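PDB 6EXS: peptide ABC transporter permease from Staphylococcus hominis, which probably imports peptides coupled to protons, as other POT-family transporters do, and binds a cysteinylglycine-thioalcohol conjugate that is a precursor of human axillary malodour. Local coordinates for residues 2-7 with 202-207; 8-14 with 140-146; 21-26 with 154-160; 90-95 with 127-132. One frame throughout, in Å; residues are numbered along the deposited sequence.

Interaction 1. Residues 2-7 with 202-207; sequences TIQSIP and KNLGSV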
# COMPACT_ATOMS: atom_id res chain seq x y z
N THR A 2 -18.71 -1.56 24.90
CA THR A 2 -17.68 -0.63 24.41
C THR A 2 -18.29 0.66 23.82
O THR A 2 -17.57 1.65 23.65
CB THR A 2 -16.74 -1.33 23.40
OG1 THR A 2 -17.52 -1.99 22.40
CG2 THR A 2 -15.77 -2.30 24.05
N ILE A 3 -19.60 0.63 23.50
CA ILE A 3 -20.37 1.75 22.93
C ILE A 3 -20.84 2.71 24.05
O ILE A 3 -21.05 3.90 23.80
CB ILE A 3 -21.51 1.23 22.00
CG1 ILE A 3 -20.97 0.32 20.84
CG2 ILE A 3 -22.43 2.35 21.46
CD1 ILE A 3 -19.88 0.94 19.87
N GLN A 4 -20.97 2.19 25.29
CA GLN A 4 -21.38 2.97 26.47
C GLN A 4 -20.32 4.00 26.87
O GLN A 4 -20.67 5.09 27.34
CB GLN A 4 -21.69 2.04 27.66
CG GLN A 4 -23.00 1.28 27.55
CD GLN A 4 -23.31 0.52 28.82
OE1 GLN A 4 -23.94 1.04 29.74
NE2 GLN A 4 -22.88 -0.73 28.90
N SER A 5 -19.04 3.66 26.68
CA SER A 5 -17.89 4.49 27.03
C SER A 5 -17.46 5.50 25.94
O SER A 5 -16.49 6.24 26.15
CB SER A 5 -16.71 3.59 27.39
OG SER A 5 -16.30 2.79 26.29
N ILE A 6 -18.16 5.54 24.78
CA ILE A 6 -17.74 6.41 23.66
C ILE A 6 -18.85 7.32 23.10
O ILE A 6 -19.98 6.85 22.89
CB ILE A 6 -17.07 5.59 22.51
CG1 ILE A 6 -18.02 4.55 21.87
CG2 ILE A 6 -15.80 4.94 23.00
CD1 ILE A 6 -17.50 3.87 20.63
N PRO A 7 -18.50 8.60 22.76
CA PRO A 7 -19.50 9.49 22.13
C PRO A 7 -19.89 8.96 20.75
O PRO A 7 -19.04 8.48 20.02
CB PRO A 7 -18.79 10.84 22.07
CG PRO A 7 -17.36 10.54 22.15
CD PRO A 7 -17.21 9.29 22.95
N LYS A 202 -10.85 9.72 26.23
CA LYS A 202 -12.29 9.98 26.35
C LYS A 202 -13.10 9.67 25.07
O LYS A 202 -14.28 9.29 25.17
CB LYS A 202 -12.58 11.42 26.86
CG LYS A 202 -12.08 12.56 25.98
CD LYS A 202 -13.01 13.77 26.07
CE LYS A 202 -12.54 14.90 25.19
NZ LYS A 202 -13.46 16.07 25.27
N ASN A 203 -12.48 9.81 23.88
CA ASN A 203 -13.13 9.59 22.58
C ASN A 203 -13.24 8.12 22.14
O ASN A 203 -14.16 7.79 21.39
CB ASN A 203 -12.43 10.42 21.50
CG ASN A 203 -12.45 11.91 21.75
OD1 ASN A 203 -11.94 12.42 22.75
ND2 ASN A 203 -13.00 12.66 20.82
N LEU A 204 -12.31 7.26 22.56
CA LEU A 204 -12.27 5.85 22.14
C LEU A 204 -12.61 4.85 23.26
O LEU A 204 -12.93 3.69 22.97
CB LEU A 204 -10.90 5.50 21.49
CG LEU A 204 -10.34 6.47 20.42
CD1 LEU A 204 -8.88 6.17 20.13
CD2 LEU A 204 -11.16 6.44 19.15
N GLY A 205 -12.59 5.32 24.51
CA GLY A 205 -12.91 4.56 25.70
C GLY A 205 -12.23 3.21 25.83
O GLY A 205 -11.00 3.13 25.73
N SER A 206 -13.03 2.17 26.03
CA SER A 206 -12.59 0.78 26.21
C SER A 206 -12.29 0.03 24.91
O SER A 206 -11.71 -1.06 24.97
CB SER A 206 -13.64 0.01 27.01
OG SER A 206 -14.88 0.01 26.32
N VAL A 207 -12.71 0.58 23.75
CA VAL A 207 -12.54 -0.02 22.42
C VAL A 207 -11.06 -0.37 22.13
O VAL A 207 -10.23 0.52 22.01
CB VAL A 207 -13.15 0.86 21.29
CG1 VAL A 207 -12.85 0.28 19.91
CG2 VAL A 207 -14.65 1.04 21.48
O HOH W 1 -16.14 8.41 19.62
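Thr2 opens the contact by laying its CG2 against Ser206 OG (3.4 Å), while its carbonyl O meets Val207 CG2 (3.7 Å). The chain then folds through a type I turn from Ile3 to Ile6, and Ser5 OG shares a 3.1 Å hydrogen bond with Ser206 OG. Gly205 leaves the helix with positive phi, in a type II' turn from Leu204 to Val207 closed by Val207 N to Leu204 O (3.2 Å); its CA is 3.9 Å from Ser5 OG, and a CB would collide with that oxygen. Ile6 fits over the C-terminal carbonyls, its CG2 3.1 Å from Leu204 O, and its CD1 packs on Val207 CG2 (4.1 Å). Pro7 CD touches Lys202 O (3.7 Å), and a water bonded to Pro7 O (2.9 Å) and Asn203 O (2.7 Å) bridges the backbones. The N-terminal tail thus covers the C-terminal end of helix 178-204. Arg88 binds the carbonyls of Gly205 and Val207, and Arg16 and Leu21 of helix 16-44 pack against Asn203 and Leu204.

Interaction 2. Residues 8-14 with 140-146; sequences QKGFFGH and YPENDTR. With OLC ((2R)-2,3-dihydroxypropyl (9Z)-octadec-9-enoate), chain L.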
# COMPACT_ATOMS: atom_id res chain seq x y z
N GLN A 8 -21.21 8.97 20.45
CA GLN A 8 -21.75 8.42 19.20
C GLN A 8 -21.90 9.44 18.08
O GLN A 8 -22.24 9.07 16.95
CB GLN A 8 -23.06 7.65 19.46
CG GLN A 8 -22.83 6.21 19.95
CD GLN A 8 -22.00 5.37 18.99
OE1 GLN A 8 -22.34 5.19 17.81
NE2 GLN A 8 -20.88 4.86 19.47
N LYS A 9 -21.62 10.72 18.37
CA LYS A 9 -21.62 11.82 17.41
C LYS A 9 -20.37 12.69 17.68
O LYS A 9 -19.53 12.30 18.51
CB LYS A 9 -22.94 12.63 17.51
CG LYS A 9 -24.20 11.89 17.04
CD LYS A 9 -24.38 11.86 15.52
CE LYS A 9 -25.72 11.30 15.11
NZ LYS A 9 -26.04 11.59 13.69
N GLY A 10 -20.22 13.82 16.99
CA GLY A 10 -19.09 14.70 17.24
C GLY A 10 -18.15 15.01 16.09
O GLY A 10 -17.39 15.97 16.18
N PHE A 11 -18.17 14.18 15.01
CA PHE A 11 -17.36 14.40 13.82
C PHE A 11 -18.19 14.12 12.57
O PHE A 11 -18.25 12.97 12.12
CB PHE A 11 -16.06 13.58 13.85
CG PHE A 11 -15.07 13.96 12.76
CD1 PHE A 11 -14.40 15.17 12.81
CD2 PHE A 11 -14.79 13.09 11.72
CE1 PHE A 11 -13.46 15.51 11.83
CE2 PHE A 11 -13.85 13.42 10.73
CZ PHE A 11 -13.20 14.64 10.79
N PHE A 12 -18.85 15.17 12.04
CA PHE A 12 -19.73 15.13 10.85
C PHE A 12 -20.82 14.04 10.92
O PHE A 12 -21.03 13.31 9.94
CB PHE A 12 -18.90 15.02 9.55
CG PHE A 12 -17.97 16.17 9.28
CD1 PHE A 12 -18.42 17.31 8.63
CD2 PHE A 12 -16.64 16.11 9.66
CE1 PHE A 12 -17.56 18.37 8.39
CE2 PHE A 12 -15.78 17.18 9.42
CZ PHE A 12 -16.24 18.30 8.77
N GLY A 13 -21.48 13.93 12.08
CA GLY A 13 -22.53 12.94 12.33
C GLY A 13 -22.03 11.54 12.66
O GLY A 13 -22.83 10.60 12.71
N HIS A 14 -20.71 11.38 12.89
CA HIS A 14 -20.03 10.12 13.22
C HIS A 14 -19.41 10.18 14.64
O HIS A 14 -19.19 11.29 15.12
CB HIS A 14 -18.95 9.80 12.16
CG HIS A 14 -19.53 9.48 10.82
ND1 HIS A 14 -19.81 8.18 10.46
CD2 HIS A 14 -19.96 10.32 9.85
CE1 HIS A 14 -20.36 8.26 9.25
NE2 HIS A 14 -20.48 9.53 8.85
N TYR A 140 -18.63 1.93 15.96
CA TYR A 140 -20.03 1.81 15.54
C TYR A 140 -20.72 0.57 16.14
O TYR A 140 -20.21 -0.54 15.98
CB TYR A 140 -20.15 1.75 14.00
CG TYR A 140 -19.61 2.97 13.29
CD1 TYR A 140 -18.26 3.05 12.94
CD2 TYR A 140 -20.43 4.05 12.99
CE1 TYR A 140 -17.74 4.19 12.34
CE2 TYR A 140 -19.93 5.18 12.36
CZ TYR A 140 -18.58 5.25 12.04
OH TYR A 140 -18.07 6.35 11.42
N PRO A 141 -21.93 0.72 16.73
CA PRO A 141 -22.66 -0.47 17.24
C PRO A 141 -22.97 -1.49 16.14
O PRO A 141 -22.86 -1.16 14.96
CB PRO A 141 -23.93 0.13 17.84
CG PRO A 141 -23.60 1.56 18.10
CD PRO A 141 -22.69 1.95 16.99
N GLU A 142 -23.34 -2.73 16.53
CA GLU A 142 -23.60 -3.87 15.62
C GLU A 142 -24.46 -3.52 14.38
O GLU A 142 -23.99 -3.73 13.26
CB GLU A 142 -24.18 -5.09 16.37
CG GLU A 142 -25.33 -4.82 17.34
CD GLU A 142 -26.10 -6.01 17.89
OE1 GLU A 142 -27.28 -5.83 18.27
OE2 GLU A 142 -25.53 -7.12 17.96
N ASN A 143 -25.68 -2.98 14.56
CA ASN A 143 -26.59 -2.69 13.45
C ASN A 143 -26.46 -1.27 12.83
O ASN A 143 -27.30 -0.91 11.99
CB ASN A 143 -28.05 -2.98 13.86
CG ASN A 143 -28.34 -4.45 14.06
OD1 ASN A 143 -28.40 -4.95 15.18
ND2 ASN A 143 -28.56 -5.18 12.97
N ASP A 144 -25.41 -0.50 13.19
CA ASP A 144 -25.20 0.87 12.70
C ASP A 144 -24.85 0.93 11.20
O ASP A 144 -23.84 0.38 10.76
CB ASP A 144 -24.17 1.63 13.55
CG ASP A 144 -24.36 3.14 13.60
OD1 ASP A 144 -24.65 3.73 12.55
OD2 ASP A 144 -24.15 3.73 14.67
N THR A 145 -25.72 1.63 10.43
CA THR A 145 -25.66 1.84 8.98
C THR A 145 -24.58 2.84 8.56
O THR A 145 -24.15 2.81 7.41
CB THR A 145 -27.02 2.31 8.45
OG1 THR A 145 -27.44 3.48 9.17
CG2 THR A 145 -28.09 1.23 8.50
N ARG A 146 -24.18 3.75 9.48
CA ARG A 146 -23.18 4.80 9.23
C ARG A 146 -21.75 4.28 8.96
O ARG A 146 -20.96 5.03 8.37
CB ARG A 146 -23.11 5.79 10.41
CG ARG A 146 -24.40 6.50 10.79
CD ARG A 146 -24.16 7.38 11.99
NE ARG A 146 -23.84 6.61 13.19
CZ ARG A 146 -23.41 7.14 14.33
NH1 ARG A 146 -23.22 8.45 14.44
NH2 ARG A 146 -23.18 6.36 15.39
C24 OLC L . -18.13 15.05 5.77
C5 OLC L . -10.79 19.01 6.36
C4 OLC L . -12.07 18.21 6.50
C3 OLC L . -11.86 16.84 7.11
C2 OLC L . -13.15 16.07 7.39
C21 OLC L . -15.86 15.71 4.91
C1 OLC L . -13.83 15.54 6.17
C22 OLC L . -16.83 14.57 5.15
O19 OLC L . -13.30 14.89 5.31
O25 OLC L . -19.09 14.00 5.81
O23 OLC L . -17.10 13.94 3.90
O20 OLC L . -15.13 15.89 6.15
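A single guanidinium gathers two backbone carbonyls of segment 8-14, five residues apart: Arg146 NH1 donates to both Gln8 O and Gly13 O, each at 2.8 Å. Arg146 NH2 adds a weak bond to Gln8 O at 3.3 Å. Arg146 is held in position by its own segment, for NH2 forms a salt bridge with Asp144 OD2 (2.9 Å) and NE bonds to Asp144 OD1 (3.1 Å). Lys9 lies close in spite of its like charge, its NZ 4.3 Å from Arg146 NH1. The amide of Gln8 reaches the loop: OE1 lies 3.4 Å from Pro141 CD, and NE2 bonds to the carbonyl of Leu139. His14 ND1 and Tyr140 OH share a 2.7 Å hydrogen bond; the two rings meet rim to rim with their planes at 77°. On the hairpin tip, Phe12 CE2 and Phe11 CZ touch C2 of a bound monoolein at 3.5 and 3.7 Å. Segment 8-14 is a tight beta hairpin, with a type I' turn from Phe11 to His14 and a G1 bulge at Gly10 and Phe11. Asp144 OD1, accepting from Arg146 N (3.1 Å), makes the N-terminal capping bond typical of a helix start, here that of helix 147-174.

Interaction 3. Residues 21-26 with 154-160; sequences LFFVEF and FYMSVNL. With OLC ((2R)-2,3-dihydroxypropyl (9Z)-octadec-9-enoate), chain L; C3H (2-[[(2~{R})-2-azanyl-3-[(3~{S})-3-methyl-1-oxidanyl-hexan-3-yl]sulfanyl-propanoyl]amino]ethanoic acid), chain O.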
# COMPACT_ATOMS: atom_id res chain seq x y z
N LEU A 21 -8.98 9.90 15.03
CA LEU A 21 -8.27 8.96 14.15
C LEU A 21 -8.06 9.46 12.72
O LEU A 21 -7.10 9.03 12.07
CB LEU A 21 -8.90 7.56 14.18
CG LEU A 21 -8.91 6.92 15.58
CD1 LEU A 21 -9.57 5.59 15.56
CD2 LEU A 21 -7.51 6.84 16.20
N PHE A 22 -8.91 10.41 12.26
CA PHE A 22 -8.76 11.04 10.95
C PHE A 22 -7.49 11.91 10.99
O PHE A 22 -6.68 11.80 10.07
CB PHE A 22 -10.01 11.87 10.58
CG PHE A 22 -9.97 12.54 9.22
CD1 PHE A 22 -9.24 13.71 9.02
CD2 PHE A 22 -10.71 12.03 8.16
CE1 PHE A 22 -9.21 14.33 7.77
CE2 PHE A 22 -10.69 12.66 6.91
CZ PHE A 22 -9.94 13.80 6.72
N PHE A 23 -7.32 12.74 12.05
CA PHE A 23 -6.15 13.62 12.24
C PHE A 23 -4.88 12.79 12.39
O PHE A 23 -3.86 13.15 11.81
CB PHE A 23 -6.35 14.51 13.48
CG PHE A 23 -5.35 15.63 13.70
CD1 PHE A 23 -4.12 15.37 14.28
CD2 PHE A 23 -5.68 16.95 13.41
CE1 PHE A 23 -3.22 16.42 14.56
CE2 PHE A 23 -4.78 17.99 13.68
CZ PHE A 23 -3.56 17.72 14.26
N VAL A 24 -4.94 11.69 13.16
CA VAL A 24 -3.82 10.77 13.39
C VAL A 24 -3.41 10.09 12.08
O VAL A 24 -2.24 10.12 11.71
CB VAL A 24 -4.14 9.75 14.52
CG1 VAL A 24 -3.09 8.64 14.60
CG2 VAL A 24 -4.28 10.44 15.87
N GLU A 25 -4.39 9.49 11.35
CA GLU A 25 -4.14 8.83 10.06
C GLU A 25 -3.62 9.82 9.02
O GLU A 25 -2.65 9.51 8.32
CB GLU A 25 -5.39 8.09 9.55
CG GLU A 25 -5.18 7.28 8.28
CD GLU A 25 -4.41 5.97 8.38
OE1 GLU A 25 -4.42 5.22 7.38
OE2 GLU A 25 -3.83 5.68 9.45
N PHE A 26 -4.21 11.02 8.93
CA PHE A 26 -3.74 12.05 7.99
C PHE A 26 -2.23 12.26 8.06
O PHE A 26 -1.57 12.24 7.03
CB PHE A 26 -4.47 13.40 8.18
CG PHE A 26 -3.85 14.51 7.35
CD1 PHE A 26 -4.18 14.66 6.01
CD2 PHE A 26 -2.90 15.36 7.90
CE1 PHE A 26 -3.58 15.66 5.23
CE2 PHE A 26 -2.30 16.36 7.12
CZ PHE A 26 -2.64 16.49 5.79
N PHE A 154 -12.73 8.19 6.77
CA PHE A 154 -11.41 7.79 7.27
C PHE A 154 -10.35 7.68 6.16
O PHE A 154 -9.22 8.13 6.35
CB PHE A 154 -11.49 6.48 8.09
CG PHE A 154 -10.17 5.93 8.56
CD1 PHE A 154 -9.50 6.51 9.63
CD2 PHE A 154 -9.59 4.83 7.95
CE1 PHE A 154 -8.27 6.00 10.07
CE2 PHE A 154 -8.37 4.32 8.38
CZ PHE A 154 -7.72 4.90 9.45
N TYR A 155 -10.72 7.11 5.00
CA TYR A 155 -9.77 6.94 3.91
C TYR A 155 -9.51 8.24 3.13
O TYR A 155 -8.56 8.27 2.33
CB TYR A 155 -10.18 5.77 3.01
CG TYR A 155 -10.11 4.45 3.74
CD1 TYR A 155 -8.90 3.94 4.20
CD2 TYR A 155 -11.26 3.70 3.97
CE1 TYR A 155 -8.84 2.74 4.90
CE2 TYR A 155 -11.21 2.50 4.67
CZ TYR A 155 -10.00 2.02 5.14
OH TYR A 155 -9.97 0.82 5.82
N MET A 156 -10.26 9.34 3.42
CA MET A 156 -10.02 10.66 2.82
C MET A 156 -8.75 11.25 3.43
O MET A 156 -8.03 11.96 2.73
CB MET A 156 -11.19 11.61 3.08
CG MET A 156 -12.35 11.41 2.14
SD MET A 156 -13.72 12.55 2.47
CE MET A 156 -12.96 14.15 1.97
N SER A 157 -8.48 10.95 4.72
CA SER A 157 -7.28 11.38 5.43
C SER A 157 -6.03 10.78 4.78
O SER A 157 -5.01 11.46 4.70
CB SER A 157 -7.36 11.00 6.92
OG SER A 157 -7.28 9.61 7.18
N VAL A 158 -6.16 9.53 4.26
CA VAL A 158 -5.13 8.76 3.55
C VAL A 158 -4.70 9.50 2.27
O VAL A 158 -3.53 9.87 2.14
CB VAL A 158 -5.58 7.28 3.28
CG1 VAL A 158 -4.60 6.55 2.37
CG2 VAL A 158 -5.78 6.50 4.58
N ASN A 159 -5.66 9.75 1.35
CA ASN A 159 -5.45 10.45 0.08
C ASN A 159 -5.10 11.93 0.25
O ASN A 159 -4.34 12.45 -0.58
CB ASN A 159 -6.62 10.26 -0.87
CG ASN A 159 -6.89 8.83 -1.23
OD1 ASN A 159 -7.95 8.28 -0.93
ND2 ASN A 159 -5.94 8.19 -1.90
N LEU A 160 -5.61 12.60 1.32
CA LEU A 160 -5.24 14.00 1.58
C LEU A 160 -3.77 14.08 2.00
O LEU A 160 -3.05 14.97 1.53
CB LEU A 160 -6.15 14.68 2.61
CG LEU A 160 -7.52 15.14 2.07
CD1 LEU A 160 -8.51 15.29 3.20
CD2 LEU A 160 -7.42 16.44 1.27
C24 OLC L . -18.13 15.05 5.77
C5 OLC L . -10.79 19.01 6.36
C4 OLC L . -12.07 18.21 6.50
C3 OLC L . -11.86 16.84 7.11
C2 OLC L . -13.15 16.07 7.39
C21 OLC L . -15.86 15.71 4.91
C1 OLC L . -13.83 15.54 6.17
C22 OLC L . -16.83 14.57 5.15
O19 OLC L . -13.30 14.89 5.31
O25 OLC L . -19.09 14.00 5.81
O23 OLC L . -17.10 13.94 3.90
O20 OLC L . -15.13 15.89 6.15
O2 C3H O . -2.69 5.46 -0.55
C11 C3H O . -3.34 5.92 -1.41
O3 C3H O . -4.54 5.54 -1.68
C10 C3H O . -2.88 6.98 -2.37
N1 C3H O . -1.46 6.96 -2.61
C9 C3H O . -0.92 6.18 -3.52
O1 C3H O . -1.17 4.99 -3.62
C8 C3H O . 0.04 6.78 -4.50
N C3H O . 0.47 8.08 -4.00
C7 C3H O . 1.27 5.90 -4.68
S C3H O . 1.36 4.87 -6.17
C3 C3H O . 1.53 5.91 -7.71
C4 C3H O . 2.88 6.58 -7.63
C5 C3H O . 0.32 6.86 -7.75
C6 C3H O . 0.34 7.96 -8.80
O C3H O . 0.32 9.22 -8.23
C2 C3H O . 1.47 5.05 -8.96
C1 C3H O . 0.30 5.33 -9.90
C C3H O . 0.34 4.43 -11.11
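Apolar packing dominates. Phe22 is a knob among Phe154, Met156, Ser157 and Leu160: its CE2 is 4.0 Å from Met156 CB and its CZ 4.1 Å from Leu160 CD1. Phe26 CE1 packs on Leu160 CB (3.8 Å), and Glu25 CB on Phe154 CE1 (3.6 Å). A CH-pi contact places Ser157 CB 3.5 Å from the centroid of the Phe22 ring, over one face; the other face is covered by a bound monoolein, whose C3 is 3.6 Å from Phe22 CZ. The segment axes approach to 8.1 Å at 26°, as helices 16-44 and 147-174 run side by side in the N-terminal bundle of the major facilitator fold. No hydrogen bond joins the two segments: Ser157 OG turns back to Phe154 O (2.6 Å), while Phe26 CA makes a CA-H...O contact with Ser157 O (3.6 Å). Glu25, first residue of the ExxER motif of POT transporters, has OE1 3.4 Å from Val158 CG2. Beyond it, Asn159 ND2 gives a weak 3.0 Å bond to the ligand carboxylate O3.

Interaction 4. Residues 90-95 with 127-132; sequences ATLLGA and LMKPNI. With OLC ((2R)-2,3-dihydroxypropyl (9Z)-octadec-9-enoate), chain M.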
# COMPACT_ATOMS: atom_id res chain seq x y z
N ALA A 90 -1.12 -1.80 20.09
CA ALA A 90 -0.50 -2.06 18.78
C ALA A 90 -0.44 -0.80 17.88
O ALA A 90 0.59 -0.59 17.22
CB ALA A 90 -1.23 -3.19 18.08
N THR A 91 -1.52 0.03 17.87
CA THR A 91 -1.60 1.29 17.11
C THR A 91 -0.55 2.29 17.68
O THR A 91 0.10 2.99 16.91
CB THR A 91 -3.04 1.90 17.19
OG1 THR A 91 -3.99 0.96 16.70
CG2 THR A 91 -3.19 3.24 16.44
N LEU A 92 -0.42 2.34 19.02
CA LEU A 92 0.48 3.23 19.75
C LEU A 92 1.94 2.82 19.60
O LEU A 92 2.78 3.68 19.32
CB LEU A 92 0.06 3.34 21.24
CG LEU A 92 0.86 4.26 22.19
CD1 LEU A 92 1.11 5.65 21.60
CD2 LEU A 92 0.15 4.39 23.52
N LEU A 93 2.24 1.51 19.78
CA LEU A 93 3.60 1.02 19.61
C LEU A 93 4.03 1.22 18.16
O LEU A 93 5.13 1.73 17.93
CB LEU A 93 3.76 -0.44 20.06
CG LEU A 93 5.19 -0.99 20.08
CD1 LEU A 93 6.12 -0.12 20.91
CD2 LEU A 93 5.22 -2.41 20.60
N GLY A 94 3.13 0.93 17.23
CA GLY A 94 3.35 1.14 15.80
C GLY A 94 3.74 2.57 15.49
O GLY A 94 4.77 2.81 14.87
N ALA A 95 2.94 3.54 15.98
CA ALA A 95 3.16 4.98 15.80
C ALA A 95 4.54 5.44 16.30
O ALA A 95 5.19 6.21 15.61
CB ALA A 95 2.06 5.77 16.47
N LEU A 127 2.01 -2.98 12.71
CA LEU A 127 1.34 -2.82 14.00
C LEU A 127 0.24 -1.76 13.98
O LEU A 127 -0.83 -1.96 14.56
CB LEU A 127 2.37 -2.48 15.10
CG LEU A 127 3.24 -3.61 15.65
CD1 LEU A 127 4.32 -3.05 16.54
CD2 LEU A 127 2.41 -4.61 16.44
N MET A 128 0.49 -0.62 13.33
CA MET A 128 -0.45 0.47 13.28
C MET A 128 -1.53 0.31 12.21
O MET A 128 -2.70 0.50 12.54
CB MET A 128 0.27 1.82 13.12
CG MET A 128 -0.58 3.01 13.48
SD MET A 128 0.25 4.55 13.08
CE MET A 128 -1.11 5.68 13.18
N LYS A 129 -1.14 0.03 10.94
CA LYS A 129 -2.06 -0.02 9.79
C LYS A 129 -3.33 -0.87 9.97
O LYS A 129 -4.41 -0.28 9.86
CB LYS A 129 -1.35 -0.45 8.50
CG LYS A 129 -1.44 0.56 7.40
CD LYS A 129 -0.05 0.84 6.89
CE LYS A 129 -0.13 1.35 5.49
NZ LYS A 129 1.18 1.86 5.02
N PRO A 130 -3.30 -2.20 10.23
CA PRO A 130 -4.56 -2.94 10.33
C PRO A 130 -5.37 -2.63 11.58
O PRO A 130 -6.60 -2.79 11.59
CB PRO A 130 -4.12 -4.40 10.28
CG PRO A 130 -2.76 -4.39 10.87
CD PRO A 130 -2.15 -3.12 10.40
N ASN A 131 -4.69 -2.17 12.63
CA ASN A 131 -5.25 -1.94 13.96
C ASN A 131 -5.99 -0.63 14.11
O ASN A 131 -7.04 -0.64 14.77
CB ASN A 131 -4.18 -2.14 15.00
CG ASN A 131 -3.84 -3.62 15.04
OD1 ASN A 131 -4.73 -4.48 14.91
ND2 ASN A 131 -2.57 -3.95 15.09
N ILE A 132 -5.55 0.46 13.45
CA ILE A 132 -6.26 1.75 13.43
C ILE A 132 -7.62 1.58 12.71
O ILE A 132 -8.62 2.14 13.16
CB ILE A 132 -5.40 2.93 12.85
CG1 ILE A 132 -6.13 4.30 12.99
CG2 ILE A 132 -4.93 2.68 11.42
CD1 ILE A 132 -5.25 5.53 13.23
C24 OLC M . 0.34 -3.09 25.86
C5 OLC M . 6.98 2.48 24.65
C4 OLC M . 5.74 2.42 23.76
C3 OLC M . 4.60 1.62 24.37
C2 OLC M . 3.39 1.53 23.44
C21 OLC M . 1.48 -1.53 24.25
C1 OLC M . 2.24 0.74 24.00
C22 OLC M . 1.43 -2.06 25.67
O19 OLC M . 1.15 1.20 24.23
O25 OLC M . -0.95 -2.51 25.78
O23 OLC M . 2.70 -2.62 26.01
O20 OLC M . 2.56 -0.56 24.16
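This is close antiparallel helix packing in the N-terminal bundle, between the consecutive transmembrane helices 74-106 and 110-137. The axes of the two segments come within 7.5 Å and cross at -146°, a short distance made possible by small residues: Ala90 and Gly94, four apart, form a small-xxx-small pattern. Gly94 CA lies 3.8 Å from Leu127 CB, and a CB on this glycine would clash with Met128 N. The backbones come so near that Ala90 O and Leu127 O, both acceptors, are 3.3 Å apart without bonding. Around this point Leu127 CD1 meets Leu93 CG (4.2 Å), Met128 SD rests on Ala95 CB (4.0 Å), and Thr91 O touches Met128 CG (3.5 Å). Pro130 kinks the helix: it has no N-H to give, and Asn131 N, instead of reaching Leu127 O, makes only a weak bond to Met128 O (3.3 Å). Leu127 O accepts from Asn131 ND2 at 2.7 Å, an amide that also binds Gly77 O. Thr91 OG1, 3.5 Å from Asn131 CB, bonds to Thr87 O in its own helix. Helix 16-44 covers one flank, with Val24 and Glu28 on Met128 and Leu21 and Glu25 on Ile132, while Met189 and Leu193 of helix 178-204 pack against Ala95.

In the fold
Helix 16-44 ties the contacts together. Interactions 3 and 4, centres 14 Å apart, meet where Ile132 CG2 touches Glu25 OE2 (3.8 Å) and Ile132 CG1 touches Phe154 CZ (3.9 Å). Leu21 CD1 joins interaction 3 to interaction 1 through Leu204 CD2 (4.0 Å), and Phe22 CB joins it to interaction 2 through Phe11 CE2 (4.1 Å); one monoolein touches both interactions 2 and 3. Interactions 1 and 2 share a tail-to-loop surface, with Ile3 CG2 3.6 Å from Pro141 CG. Interaction 3 alone contributes pocket residues, Val158 and Asn159, to the conjugate's site; in interaction 4 the Ile132 side chain stays about 12 Å from the ligand.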